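Local coordinates for DUF1116 domain-containing protein (Enterococcus faecalis, PDB 3CLQ) that is of unknown function but belongs to the AllG family and may act as a subunit of an oxamate carbamoyltransferase, at residues Tyr295-Gly301 / Ile387-Glu391; Met260-Val265 / Leu302-Ala308; Ala13-Val18 / Val251-Ile256; Arg20-Pro26 / Cys243-Gly248; Trp154-Leu159 / Glu221-Phe225. All blocks are in the same frame, centred on the assembly; numbering follows the deposited sequence.

How the contacts relate
Contact 2 lies nearest the middle of the chain, its centre about 9 Å from the chain centre, and combines strand pairing with a buried ion pair. Contact 1 continues from it along the chain at Gly301, but as a surface contact of backbone bonds, a histidine and a lysine. Contacts 3 and 4 share helix 6-23 and touch through Ala17 with Gly248 and Ile21 with Ile256; both are largely buried, contact 3 mixing small apolar groups with an asparagine amide, contact 4 packing two helix ends. Contact 5 is the aromatic one, a helix pair that is also buried although its centre lies about 23 Å from the chain centre.

Contact 1 of 5, residues Tyr295-Gly301 / Ile387-Glu391; sequences YTQEDAG and IAHKE
The ring of His389 is met at its edge by Tyr295 and over a face by Asp299, beside a single backbone bridge, Ala300 with His389, where the loop 295-301 meets the end of strand 383-388. Tyr295 places CE2 near the plane of the imidazole, 3.7 Å from His389 ND1. The two side chains run across each other at about a right angle, with their ring planes 76° apart. From another side Asp299 brings its CB obliquely over the imidazole, an off-centre CH-pi contact, while its OD2 comes to 3.6 Å from His389 CE1. The backbone oxygen of Asp299 also lies over one face of this ring. With CG anti to the backbone N, chi1 -157° brings the His389 ring back against the loop, although CB points away from it; Ile394 and Ile397 of the adjoining hairpin touch the same side chain. Two backbone bonds hold the bridge: Lys390 N donates to Asp299 O and Gly301 N to Ala388 O, each at 2.8 Å. Lys390 lays its extended chain alongside the loop, CG passing 3.4 Å from Asp299 O, and ends with NZ in a weak hydrogen bond to Glu298 O at 3.3 Å.

Contact 2 of 5, residues Met260-Val265 / Leu302-Ala308; sequences MCRNGV and LDMGDSA
Arg262 and Gly305 face each other as an antiparallel hydrogen-bonded pair: Arg262 N donates to Gly305 O at 3.2 Å and Gly305 N to Arg262 O at 2.9 Å. Beyond them, Gly264 N makes a weak bond to Asp303 O. A salt bridge joins Arg262 NE and Asp303 OD2, modelled so short that its exact length is doubtful, with guanidinium and carboxylate planes 71° apart. A bend at chi2 (-92°) folds the arginine back over its partner strand, where NH2 donates to Gly305 O at 2.7 Å. That oxygen thus takes two bonds, from opposite faces of its carbonyl plane. A weak bond runs from NH2 to Ser307 OG. Packing confines the guanidinium: Ala308 CB sits over one face and the backbone C of Met304 over the other. Further along, Met304 CG packs 3.4 Å from Gly264 N. Asp306 turns its carboxylate to the backbone N of Gly103 and Gly50. The short edge strand 304-305 thus closes an antiparallel sheet on strand 257-263.

Contact 3 of 5, residues Ala13-Val18 / Val251-Ile256; sequences ANEEAV and VENSTI
Ala17 CB packs between Val251 CG2, 3.9 Å away, and Ile256 CD1, at 4.1 Å, with Val18 CB meeting the same Ile256 methyl at 3.9 Å. One turn earlier, Ala13 CB presses on the backbone of the loop, 3.3 Å from Glu252 O, and touches the CB atoms of Asn253 and Ser254. With CG1 anti to the backbone N (chi1 -176°), Val251 spreads its two methyls along helix 6-23, CG1 against Ala13 and CG2 against Ala17. The loop meets the helix through a type II beta turn, Val251 to Ser254, followed by an ST turn in which Ser254 OG accepts from Ile256 N. Asn14 runs past Ile256 in the opposite direction, its CG 3.9 Å from Ile256 CG1, and carries the polar edge. Its OD1 accepts from Thr255 N at 3.2 Å, the donor tilted 30° from the carbonyl plane, and ND2 donates almost straight (170°) to Thr255 OG1, in the amide plane. Thr255 OG1 is also hydrogen-bonded with Asp370 OD2.

Contact 4 of 5, residues Arg20-Pro26 / Cys243-Gly248; sequences RIIQSKP and CALDAG
Ser24 and Ile21 pack against Ala244, Leu245, Ala247 and Gly248 where the C-terminal ends of two helices, 6-23 and 234-247, lie side by side. Ser24 CB rests 3.7 Å from Ala244 CB, and its OG comes to 3.5 Å from Ala247 CB, so small side chains let the two backbones come close; the CA atoms of Ile21 and Ala244 are 4.9 Å apart. Ile21 crosses Leu245 obliquely, CG2 and CD1 both meeting Leu245 CD1, while Ile21 CG1 lies 3.8 Å from Gly248 CA. Past the end of the first helix, Pro26 brings CB to 4.0 Å from Cys243 SG, which swings anti to its backbone N (chi1 176°) to reach the proline. Arg20 lies over the last turn of the other helix, with NH1 pointing to Ala247 O, but that oxygen is modelled too close to the arginine chain for the detail of this bond to be relied on. Around this shell, Tyr313 of helix 309-313 touches Ala244 and Leu245, and Ile118 of strand 114-120 touches Pro26 and Cys243. The hydroxyl of Ser24 is hydrogen-bonded with Asn120 ND2, a residue whose OD1 accepts from Lys25 N. Ser24 OG donates back to Arg20 O at 3.0 Å, from above the carbonyl plane, and Ser24 N donates to the same oxygen at 2.8 Å.

Contact 5 of 5, residues Trp154-Leu159 / Glu221-Phe225; sequences WMRDVL and EVFEF
Glu221 slides past the indole of Trp154 in the opposite direction; OE2 comes to 3.2 Å from Trp154 NE1. Val222 follows with both methyls engaged: CG2 lies 3.8 Å from Trp154 CH2, and CG1 meets Leu159 CD1 at 4.0 Å. Met209 of helix 195-210 also touches this valine. In this helix pair the axes of the segments 154-159 and 221-225, on helices 146-168 and 216-226, come within 12.2 Å, at 133° between N-to-C directions, a spacing bridged by large side chains; helix 146-168 widens to a pi-type turn at 155-159. Phe225, with CG anti to the backbone N (chi1 178°), has Trp154 CZ3 over one face of its ring near the rim, 3.7 Å from Phe225 CD1, the planes 41° apart. The Leu159 side chain crosses that of Phe225 at about a right angle, CD2 reaching CE2 at 3.6 Å. The selenomethionine Met155, bent at chi3, makes an oblique Met-aromatic contact, SE 5.5 Å from the Phe225 ring centroid, and its CE touches Phe225 CZ.

Contact 1 of 5, residues Tyr295-Gly301 / Ile387-Glu391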
# COMPACT_ATOMS: atom_id res chain seq x y z
N TYR B 295 -11.90 24.00 14.30
CA TYR B 295 -12.84 24.31 13.23
C TYR B 295 -14.23 23.74 13.49
O TYR B 295 -14.39 22.79 14.26
CB TYR B 295 -12.30 23.80 11.90
CG TYR B 295 -11.22 24.66 11.33
CD1 TYR B 295 -9.91 24.22 11.23
CD2 TYR B 295 -11.52 25.95 10.90
CE1 TYR B 295 -8.92 25.03 10.70
CE2 TYR B 295 -10.54 26.76 10.38
CZ TYR B 295 -9.24 26.30 10.28
OH TYR B 295 -8.29 27.14 9.75
N THR B 296 -15.23 24.32 12.84
CA THR B 296 -16.61 23.85 12.97
C THR B 296 -17.35 23.95 11.64
O THR B 296 -16.94 24.67 10.74
CB THR B 296 -17.40 24.63 14.04
OG1 THR B 296 -18.78 24.72 13.65
CG2 THR B 296 -16.84 26.04 14.23
N GLN B 297 -18.46 23.24 11.55
CA GLN B 297 -19.18 23.05 10.29
C GLN B 297 -19.68 24.33 9.57
O GLN B 297 -19.85 24.34 8.35
CB GLN B 297 -20.28 22.00 10.50
CG GLN B 297 -21.53 22.16 9.69
CD GLN B 297 -21.36 21.79 8.24
OE1 GLN B 297 -22.33 21.84 7.49
NE2 GLN B 297 -20.15 21.43 7.83
N GLU B 298 -19.88 25.43 10.30
CA GLU B 298 -20.30 26.67 9.64
C GLU B 298 -19.13 27.37 8.99
O GLU B 298 -19.29 28.43 8.40
CB GLU B 298 -21.00 27.65 10.60
CG GLU B 298 -22.40 27.25 11.03
CD GLU B 298 -22.38 26.33 12.25
OE1 GLU B 298 -22.83 26.78 13.33
OE2 GLU B 298 -21.89 25.18 12.12
N ASP B 299 -17.94 26.81 9.13
CA ASP B 299 -16.80 27.37 8.44
C ASP B 299 -16.77 26.85 7.00
O ASP B 299 -16.20 27.48 6.12
CB ASP B 299 -15.49 27.01 9.15
CG ASP B 299 -15.43 27.55 10.58
OD1 ASP B 299 -16.24 27.08 11.42
OD2 ASP B 299 -14.58 28.43 10.87
N ALA B 300 -17.42 25.70 6.79
CA ALA B 300 -17.31 24.93 5.54
C ALA B 300 -17.97 25.57 4.33
O ALA B 300 -18.95 26.30 4.45
CB ALA B 300 -17.88 23.55 5.75
N GLY B 301 -17.41 25.28 3.15
CA GLY B 301 -18.03 25.67 1.90
C GLY B 301 -18.90 24.55 1.38
O GLY B 301 -18.88 23.44 1.91
N ILE B 387 -13.98 18.34 3.39
CA ILE B 387 -14.66 19.62 3.63
C ILE B 387 -13.66 20.79 3.64
O ILE B 387 -12.60 20.73 4.27
CB ILE B 387 -15.61 19.58 4.87
CG1 ILE B 387 -14.85 19.48 6.17
CG2 ILE B 387 -16.49 18.34 4.84
CD1 ILE B 387 -15.73 18.94 7.27
N ALA B 388 -13.97 21.84 2.89
CA ALA B 388 -13.02 22.91 2.64
C ALA B 388 -13.54 24.21 3.20
O ALA B 388 -14.73 24.50 3.08
CB ALA B 388 -12.76 23.05 1.16
N HIS B 389 -12.67 25.02 3.79
CA HIS B 389 -13.10 26.31 4.32
C HIS B 389 -13.79 27.17 3.26
O HIS B 389 -13.40 27.18 2.09
CB HIS B 389 -11.92 27.06 4.91
CG HIS B 389 -12.31 28.08 5.93
ND1 HIS B 389 -12.08 27.90 7.27
CD2 HIS B 389 -12.93 29.27 5.80
CE1 HIS B 389 -12.54 28.96 7.94
NE2 HIS B 389 -13.06 29.80 7.07
N LYS B 390 -14.83 27.90 3.66
CA LYS B 390 -15.56 28.76 2.72
C LYS B 390 -14.72 29.97 2.34
O LYS B 390 -15.01 30.64 1.35
CB LYS B 390 -16.90 29.21 3.31
CG LYS B 390 -16.77 30.29 4.36
CD LYS B 390 -17.99 30.35 5.26
CE LYS B 390 -17.72 31.21 6.49
NZ LYS B 390 -18.96 31.55 7.26
N GLU B 391 -13.69 30.25 3.12
CA GLU B 391 -12.78 31.34 2.84
C GLU B 391 -11.62 30.88 1.95
O GLU B 391 -11.16 29.75 2.09
CB GLU B 391 -12.24 31.92 4.15
CG GLU B 391 -13.05 33.05 4.69
CD GLU B 391 -12.61 34.39 4.11
OE1 GLU B 391 -11.41 34.72 4.19
OE2 GLU B 391 -13.47 35.11 3.55

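Contact 2 of 5, residues Met260-Val265 / Leu302-Ala308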
# COMPACT_ATOMS: atom_id res chain seq x y z
N MSE B 260 -19.98 13.28 -12.40
CA MSE B 260 -20.55 13.98 -11.27
C MSE B 260 -19.49 14.97 -10.88
O MSE B 260 -18.32 14.61 -10.72
CB MSE B 260 -20.88 13.04 -10.11
CG MSE B 260 -22.10 12.18 -10.36
SE MSE B 260 -22.73 11.16 -8.78
CE MSE B 260 -20.97 10.39 -8.35
N CYS B 261 -19.88 16.24 -10.77
CA CYS B 261 -18.92 17.27 -10.44
C CYS B 261 -19.59 18.47 -9.82
O CYS B 261 -20.81 18.63 -9.90
CB CYS B 261 -18.12 17.69 -11.67
SG CYS B 261 -19.14 18.39 -12.97
N ARG B 262 -18.78 19.31 -9.18
CA ARG B 262 -19.31 20.47 -8.48
C ARG B 262 -18.29 21.59 -8.50
O ARG B 262 -17.09 21.34 -8.65
CB ARG B 262 -19.70 20.10 -7.05
CG ARG B 262 -18.70 19.26 -6.36
CD ARG B 262 -18.99 17.78 -6.53
NE ARG B 262 -18.50 17.04 -5.37
CZ ARG B 262 -17.27 16.52 -5.27
NH1 ARG B 262 -16.90 15.89 -4.17
NH2 ARG B 262 -16.42 16.63 -6.28
N ASN B 263 -18.78 22.83 -8.39
CA ASN B 263 -17.94 24.03 -8.44
C ASN B 263 -18.13 24.94 -7.23
O ASN B 263 -17.91 26.14 -7.33
CB ASN B 263 -18.19 24.82 -9.74
CG ASN B 263 -19.64 25.26 -9.89
OD1 ASN B 263 -20.35 25.45 -8.91
ND2 ASN B 263 -20.08 25.41 -11.13
N GLY B 264 -18.55 24.38 -6.11
CA GLY B 264 -18.67 25.14 -4.88
C GLY B 264 -19.99 25.86 -4.79
O GLY B 264 -20.33 26.44 -3.75
N VAL B 265 -20.75 25.84 -5.89
CA VAL B 265 -22.06 26.47 -5.91
C VAL B 265 -23.11 25.50 -6.45
O VAL B 265 -24.21 25.41 -5.92
CB VAL B 265 -22.04 27.77 -6.78
CG1 VAL B 265 -23.41 28.44 -6.80
CG2 VAL B 265 -21.00 28.76 -6.28
N LEU B 302 -19.67 24.83 0.33
CA LEU B 302 -20.42 23.79 -0.36
C LEU B 302 -19.49 22.87 -1.19
O LEU B 302 -18.46 23.30 -1.72
CB LEU B 302 -21.51 24.40 -1.26
CG LEU B 302 -22.46 25.44 -0.63
CD1 LEU B 302 -22.56 26.67 -1.51
CD2 LEU B 302 -23.84 24.87 -0.35
N ASP B 303 -19.86 21.59 -1.28
CA ASP B 303 -19.24 20.60 -2.14
C ASP B 303 -18.56 21.19 -3.38
O ASP B 303 -19.19 21.86 -4.18
CB ASP B 303 -20.32 19.61 -2.56
CG ASP B 303 -19.75 18.28 -3.02
OD1 ASP B 303 -18.69 17.82 -2.50
OD2 ASP B 303 -20.40 17.69 -3.92
N MSE B 304 -17.27 20.91 -3.55
CA MSE B 304 -16.54 21.47 -4.69
C MSE B 304 -15.42 20.55 -5.21
O MSE B 304 -14.62 20.06 -4.43
CB MSE B 304 -15.96 22.83 -4.31
CG MSE B 304 -15.30 23.61 -5.46
SE MSE B 304 -14.30 25.19 -4.85
CE MSE B 304 -13.17 24.28 -3.52
N GLY B 305 -15.37 20.34 -6.52
CA GLY B 305 -14.27 19.62 -7.16
C GLY B 305 -14.72 18.60 -8.19
O GLY B 305 -15.89 18.29 -8.29
N ASP B 306 -13.79 18.08 -8.98
CA ASP B 306 -14.18 17.07 -9.95
C ASP B 306 -13.96 15.65 -9.41
O ASP B 306 -14.25 14.66 -10.08
CB ASP B 306 -13.46 17.28 -11.27
CG ASP B 306 -14.02 18.45 -12.06
OD1 ASP B 306 -13.24 19.05 -12.82
OD2 ASP B 306 -15.23 18.77 -11.92
N SER B 307 -13.49 15.56 -8.17
CA SER B 307 -13.05 14.30 -7.59
C SER B 307 -14.15 13.28 -7.50
O SER B 307 -13.88 12.13 -7.19
CB SER B 307 -12.47 14.54 -6.19
OG SER B 307 -13.30 15.43 -5.46
N ALA B 308 -15.39 13.69 -7.74
CA ALA B 308 -16.52 12.81 -7.59
C ALA B 308 -16.66 11.90 -8.80
O ALA B 308 -17.57 11.09 -8.88
CB ALA B 308 -17.79 13.62 -7.40

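Contact 3 of 5, residues Ala13-Val18 / Val251-Ile256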
# COMPACT_ATOMS: atom_id res chain seq x y z
N ALA B 13 -28.63 -0.63 -23.90
CA ALA B 13 -27.71 0.48 -23.99
C ALA B 13 -26.82 0.56 -22.75
O ALA B 13 -25.64 0.92 -22.84
CB ALA B 13 -28.44 1.77 -24.20
N ASN B 14 -27.38 0.23 -21.59
CA ASN B 14 -26.59 0.29 -20.38
C ASN B 14 -25.51 -0.79 -20.37
O ASN B 14 -24.40 -0.55 -19.92
CB ASN B 14 -27.49 0.22 -19.13
CG ASN B 14 -28.38 1.46 -18.98
OD1 ASN B 14 -28.66 2.17 -19.96
ND2 ASN B 14 -28.84 1.72 -17.76
N GLU B 15 -25.84 -1.95 -20.93
CA GLU B 15 -24.90 -3.04 -21.14
C GLU B 15 -23.66 -2.61 -21.94
O GLU B 15 -22.52 -2.87 -21.54
CB GLU B 15 -25.60 -4.19 -21.85
CG GLU B 15 -24.68 -5.40 -22.13
CD GLU B 15 -24.24 -6.14 -20.85
OE1 GLU B 15 -25.02 -6.15 -19.87
OE2 GLU B 15 -23.12 -6.71 -20.84
N GLU B 16 -23.91 -1.97 -23.08
CA GLU B 16 -22.85 -1.46 -23.95
C GLU B 16 -22.07 -0.34 -23.24
O GLU B 16 -20.84 -0.36 -23.23
CB GLU B 16 -23.43 -1.01 -25.31
CG GLU B 16 -22.45 -0.37 -26.33
CD GLU B 16 -21.12 -1.16 -26.57
OE1 GLU B 16 -21.02 -2.36 -26.19
OE2 GLU B 16 -20.16 -0.58 -27.13
N ALA B 17 -22.78 0.59 -22.62
CA ALA B 17 -22.12 1.70 -21.94
C ALA B 17 -21.24 1.25 -20.79
O ALA B 17 -20.07 1.64 -20.71
CB ALA B 17 -23.14 2.70 -21.45
N VAL B 18 -21.78 0.41 -19.90
CA VAL B 18 -21.00 -0.07 -18.75
C VAL B 18 -19.87 -1.00 -19.17
O VAL B 18 -18.85 -1.10 -18.48
CB VAL B 18 -21.88 -0.74 -17.65
CG1 VAL B 18 -22.47 -2.05 -18.11
CG2 VAL B 18 -21.07 -0.96 -16.38
N VAL B 251 -23.99 6.96 -25.56
CA VAL B 251 -24.56 5.74 -26.05
C VAL B 251 -26.05 6.00 -26.13
O VAL B 251 -26.70 6.19 -25.10
CB VAL B 251 -24.24 4.57 -25.10
CG1 VAL B 251 -24.73 3.25 -25.67
CG2 VAL B 251 -22.76 4.50 -24.88
N GLU B 252 -26.58 6.05 -27.35
CA GLU B 252 -28.00 6.25 -27.57
C GLU B 252 -28.80 5.41 -26.57
O GLU B 252 -28.52 4.22 -26.40
CB GLU B 252 -28.40 5.90 -29.02
CG GLU B 252 -29.92 6.08 -29.30
CD GLU B 252 -30.31 5.96 -30.79
OE1 GLU B 252 -31.53 5.81 -31.11
OE2 GLU B 252 -29.42 6.02 -31.66
N ASN B 253 -29.77 6.05 -25.91
CA ASN B 253 -30.68 5.41 -24.96
C ASN B 253 -30.12 5.11 -23.57
O ASN B 253 -30.88 4.72 -22.70
CB ASN B 253 -31.30 4.12 -25.53
CG ASN B 253 -32.09 4.35 -26.82
OD1 ASN B 253 -32.89 5.28 -26.92
ND2 ASN B 253 -31.87 3.49 -27.81
N SER B 254 -28.82 5.27 -23.34
CA SER B 254 -28.26 4.93 -22.02
C SER B 254 -28.55 5.92 -20.87
O SER B 254 -28.38 7.13 -21.01
CB SER B 254 -26.75 4.70 -22.10
OG SER B 254 -26.17 4.69 -20.79
N THR B 255 -28.94 5.38 -19.72
CA THR B 255 -29.24 6.23 -18.57
C THR B 255 -28.12 6.18 -17.54
O THR B 255 -28.35 6.39 -16.35
CB THR B 255 -30.55 5.81 -17.88
OG1 THR B 255 -30.43 4.50 -17.30
CG2 THR B 255 -31.71 5.82 -18.91
N ILE B 256 -26.90 5.89 -18.00
CA ILE B 256 -25.77 5.86 -17.09
C ILE B 256 -25.16 7.24 -16.89
O ILE B 256 -24.91 7.97 -17.86
CB ILE B 256 -24.70 4.85 -17.54
CG1 ILE B 256 -25.34 3.47 -17.67
CG2 ILE B 256 -23.53 4.82 -16.57
CD1 ILE B 256 -24.36 2.33 -17.58

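Contact 4 of 5, residues Arg20-Pro26 / Cys243-Gly248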
# COMPACT_ATOMS: atom_id res chain seq x y z
N ARG B 20 -18.09 -0.46 -21.82
CA ARG B 20 -16.98 0.39 -22.19
C ARG B 20 -16.23 0.78 -20.93
O ARG B 20 -15.03 0.54 -20.81
CB ARG B 20 -17.43 1.59 -22.97
CG ARG B 20 -18.00 1.25 -24.33
CD ARG B 20 -17.95 2.45 -25.22
NE ARG B 20 -17.46 2.07 -26.54
CZ ARG B 20 -16.70 2.83 -27.33
NH1 ARG B 20 -16.30 4.04 -26.95
NH2 ARG B 20 -16.34 2.36 -28.51
N ILE B 21 -16.94 1.33 -19.96
CA ILE B 21 -16.35 1.77 -18.72
C ILE B 21 -15.48 0.69 -18.10
O ILE B 21 -14.31 0.91 -17.80
CB ILE B 21 -17.47 2.19 -17.77
CG1 ILE B 21 -18.29 3.32 -18.41
CG2 ILE B 21 -16.94 2.57 -16.38
CD1 ILE B 21 -19.64 3.58 -17.72
N ILE B 22 -16.05 -0.49 -17.92
CA ILE B 22 -15.32 -1.58 -17.25
C ILE B 22 -14.09 -1.99 -18.03
O ILE B 22 -13.03 -2.23 -17.44
CB ILE B 22 -16.23 -2.81 -17.06
CG1 ILE B 22 -17.20 -2.59 -15.90
CG2 ILE B 22 -15.40 -4.10 -16.85
CD1 ILE B 22 -18.38 -3.54 -15.94
N GLN B 23 -14.21 -2.08 -19.35
CA GLN B 23 -13.08 -2.54 -20.16
C GLN B 23 -12.08 -1.46 -20.60
O GLN B 23 -11.05 -1.79 -21.17
CB GLN B 23 -13.60 -3.27 -21.38
CG GLN B 23 -14.42 -4.45 -21.01
CD GLN B 23 -14.86 -5.26 -22.21
OE1 GLN B 23 -15.26 -6.41 -22.07
NE2 GLN B 23 -14.78 -4.66 -23.39
N SER B 24 -12.40 -0.19 -20.38
CA SER B 24 -11.41 0.84 -20.61
C SER B 24 -10.16 0.51 -19.83
O SER B 24 -10.23 -0.08 -18.75
CB SER B 24 -11.90 2.18 -20.14
OG SER B 24 -12.90 2.63 -21.01
N LYS B 25 -9.02 0.90 -20.36
CA LYS B 25 -7.77 0.65 -19.71
C LYS B 25 -6.90 1.88 -19.85
O LYS B 25 -6.08 1.98 -20.75
CB LYS B 25 -7.10 -0.58 -20.31
CG LYS B 25 -6.56 -1.55 -19.28
CD LYS B 25 -6.73 -3.02 -19.72
CE LYS B 25 -5.60 -3.49 -20.60
NZ LYS B 25 -4.23 -3.19 -20.05
N PRO B 26 -7.08 2.83 -18.93
CA PRO B 26 -6.36 4.10 -18.87
C PRO B 26 -4.86 3.92 -18.62
O PRO B 26 -4.47 3.35 -17.58
CB PRO B 26 -6.97 4.79 -17.65
CG PRO B 26 -8.23 4.06 -17.39
CD PRO B 26 -8.03 2.67 -17.82
N CYS B 243 -11.06 9.07 -17.93
CA CYS B 243 -10.72 8.36 -19.14
C CYS B 243 -11.66 7.17 -19.38
O CYS B 243 -12.16 7.01 -20.49
CB CYS B 243 -9.28 7.91 -19.08
SG CYS B 243 -8.74 6.91 -20.48
N ALA B 244 -11.91 6.35 -18.37
CA ALA B 244 -12.88 5.26 -18.49
C ALA B 244 -14.32 5.75 -18.71
O ALA B 244 -14.98 5.39 -19.70
CB ALA B 244 -12.82 4.37 -17.27
N LEU B 245 -14.81 6.59 -17.80
CA LEU B 245 -16.14 7.17 -17.94
C LEU B 245 -16.46 7.78 -19.33
O LEU B 245 -17.50 7.47 -19.93
CB LEU B 245 -16.38 8.18 -16.84
CG LEU B 245 -17.09 7.69 -15.58
CD1 LEU B 245 -17.65 6.31 -15.80
CD2 LEU B 245 -16.19 7.72 -14.37
N ASP B 246 -15.58 8.63 -19.85
CA ASP B 246 -15.81 9.22 -21.18
C ASP B 246 -16.03 8.20 -22.29
O ASP B 246 -16.70 8.50 -23.30
CB ASP B 246 -14.65 10.11 -21.59
CG ASP B 246 -14.64 11.41 -20.85
OD1 ASP B 246 -15.51 11.62 -19.95
OD2 ASP B 246 -13.75 12.23 -21.17
N ALA B 247 -15.47 7.00 -22.12
CA ALA B 247 -15.64 5.98 -23.15
C ALA B 247 -17.00 5.34 -23.04
O ALA B 247 -17.46 4.70 -23.98
CB ALA B 247 -14.55 4.95 -23.09
N GLY B 248 -17.63 5.51 -21.88
CA GLY B 248 -19.02 5.12 -21.69
C GLY B 248 -20.04 6.22 -21.98
O GLY B 248 -21.23 6.02 -21.80

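Contact 5 of 5, residues Trp154-Leu159 / Glu221-Phe225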
# COMPACT_ATOMS: atom_id res chain seq x y z
N TRP B 154 8.05 26.53 -9.97
CA TRP B 154 8.95 25.41 -9.74
C TRP B 154 8.40 24.16 -10.42
O TRP B 154 9.13 23.43 -11.08
CB TRP B 154 9.09 25.18 -8.24
CG TRP B 154 10.00 24.04 -7.88
CD1 TRP B 154 11.35 24.10 -7.70
CD2 TRP B 154 9.62 22.68 -7.65
NE1 TRP B 154 11.83 22.86 -7.38
CE2 TRP B 154 10.79 21.97 -7.34
CE3 TRP B 154 8.40 21.99 -7.68
CZ2 TRP B 154 10.78 20.60 -7.06
CZ3 TRP B 154 8.40 20.64 -7.40
CH2 TRP B 154 9.57 19.96 -7.09
N MSE B 155 7.11 23.93 -10.28
CA MSE B 155 6.49 22.77 -10.91
C MSE B 155 6.46 22.84 -12.44
O MSE B 155 6.38 21.81 -13.10
CB MSE B 155 5.08 22.59 -10.40
CG MSE B 155 5.03 22.26 -8.94
SE MSE B 155 3.17 22.17 -8.42
CE MSE B 155 2.72 20.35 -9.00
N ARG B 156 6.52 24.03 -13.01
CA ARG B 156 6.52 24.10 -14.46
C ARG B 156 7.91 24.32 -15.04
O ARG B 156 8.11 24.12 -16.24
CB ARG B 156 5.56 25.17 -14.99
CG ARG B 156 6.02 26.56 -14.73
CD ARG B 156 6.00 27.42 -15.97
NE ARG B 156 7.07 28.38 -15.80
CZ ARG B 156 6.91 29.66 -15.49
NH1 ARG B 156 5.71 30.20 -15.35
NH2 ARG B 156 7.99 30.40 -15.33
N ASP B 157 8.86 24.71 -14.20
CA ASP B 157 10.22 24.95 -14.66
C ASP B 157 11.07 23.70 -14.47
O ASP B 157 11.96 23.42 -15.28
CB ASP B 157 10.86 26.10 -13.90
CG ASP B 157 10.48 27.46 -14.46
OD1 ASP B 157 9.57 27.53 -15.32
OD2 ASP B 157 11.11 28.45 -14.04
N VAL B 158 10.78 22.97 -13.40
CA VAL B 158 11.57 21.80 -13.07
C VAL B 158 10.74 20.50 -12.92
O VAL B 158 10.76 19.67 -13.83
CB VAL B 158 12.59 22.08 -11.91
CG1 VAL B 158 12.38 23.46 -11.28
CG2 VAL B 158 12.64 20.95 -10.88
N LEU B 159 10.03 20.32 -11.82
CA LEU B 159 9.21 19.13 -11.65
C LEU B 159 8.49 18.66 -12.94
O LEU B 159 8.61 17.51 -13.36
CB LEU B 159 8.18 19.35 -10.56
CG LEU B 159 7.23 18.17 -10.35
CD1 LEU B 159 7.94 16.87 -9.90
CD2 LEU B 159 6.15 18.59 -9.36
N GLU B 221 15.44 17.30 -4.25
CA GLU B 221 14.30 18.09 -3.82
C GLU B 221 12.96 17.61 -4.41
O GLU B 221 11.91 17.74 -3.76
CB GLU B 221 14.55 19.60 -3.99
CG GLU B 221 14.13 20.22 -5.28
CD GLU B 221 14.28 21.75 -5.24
OE1 GLU B 221 15.29 22.29 -5.78
OE2 GLU B 221 13.39 22.41 -4.65
N VAL B 222 12.99 16.99 -5.58
CA VAL B 222 11.77 16.37 -6.08
C VAL B 222 11.28 15.17 -5.21
O VAL B 222 10.08 14.97 -5.06
CB VAL B 222 11.90 15.97 -7.54
CG1 VAL B 222 10.87 14.95 -7.89
CG2 VAL B 222 11.73 17.19 -8.42
N PHE B 223 12.19 14.39 -4.64
CA PHE B 223 11.73 13.35 -3.73
C PHE B 223 11.17 13.99 -2.47
O PHE B 223 10.18 13.52 -1.92
CB PHE B 223 12.86 12.41 -3.32
CG PHE B 223 13.45 11.65 -4.45
CD1 PHE B 223 12.65 10.90 -5.30
CD2 PHE B 223 14.83 11.66 -4.65
CE1 PHE B 223 13.20 10.19 -6.35
CE2 PHE B 223 15.40 10.94 -5.69
CZ PHE B 223 14.60 10.21 -6.55
N GLU B 224 11.82 15.05 -2.01
CA GLU B 224 11.36 15.73 -0.82
C GLU B 224 9.92 16.17 -1.05
O GLU B 224 9.07 16.03 -0.18
CB GLU B 224 12.21 16.95 -0.58
CG GLU B 224 12.51 17.28 0.87
CD GLU B 224 13.88 17.99 0.99
OE1 GLU B 224 14.85 17.28 1.40
OE2 GLU B 224 14.00 19.21 0.66
N PHE B 225 9.66 16.68 -2.25
CA PHE B 225 8.34 17.12 -2.66
C PHE B 225 7.33 15.96 -2.77
O PHE B 225 6.17 16.06 -2.32
CB PHE B 225 8.47 17.87 -3.99
CG PHE B 225 7.17 18.36 -4.57
CD1 PHE B 225 6.69 19.63 -4.27
CD2 PHE B 225 6.45 17.56 -5.43
CE1 PHE B 225 5.49 20.11 -4.82
CE2 PHE B 225 5.24 18.02 -5.97
CZ PHE B 225 4.77 19.29 -5.67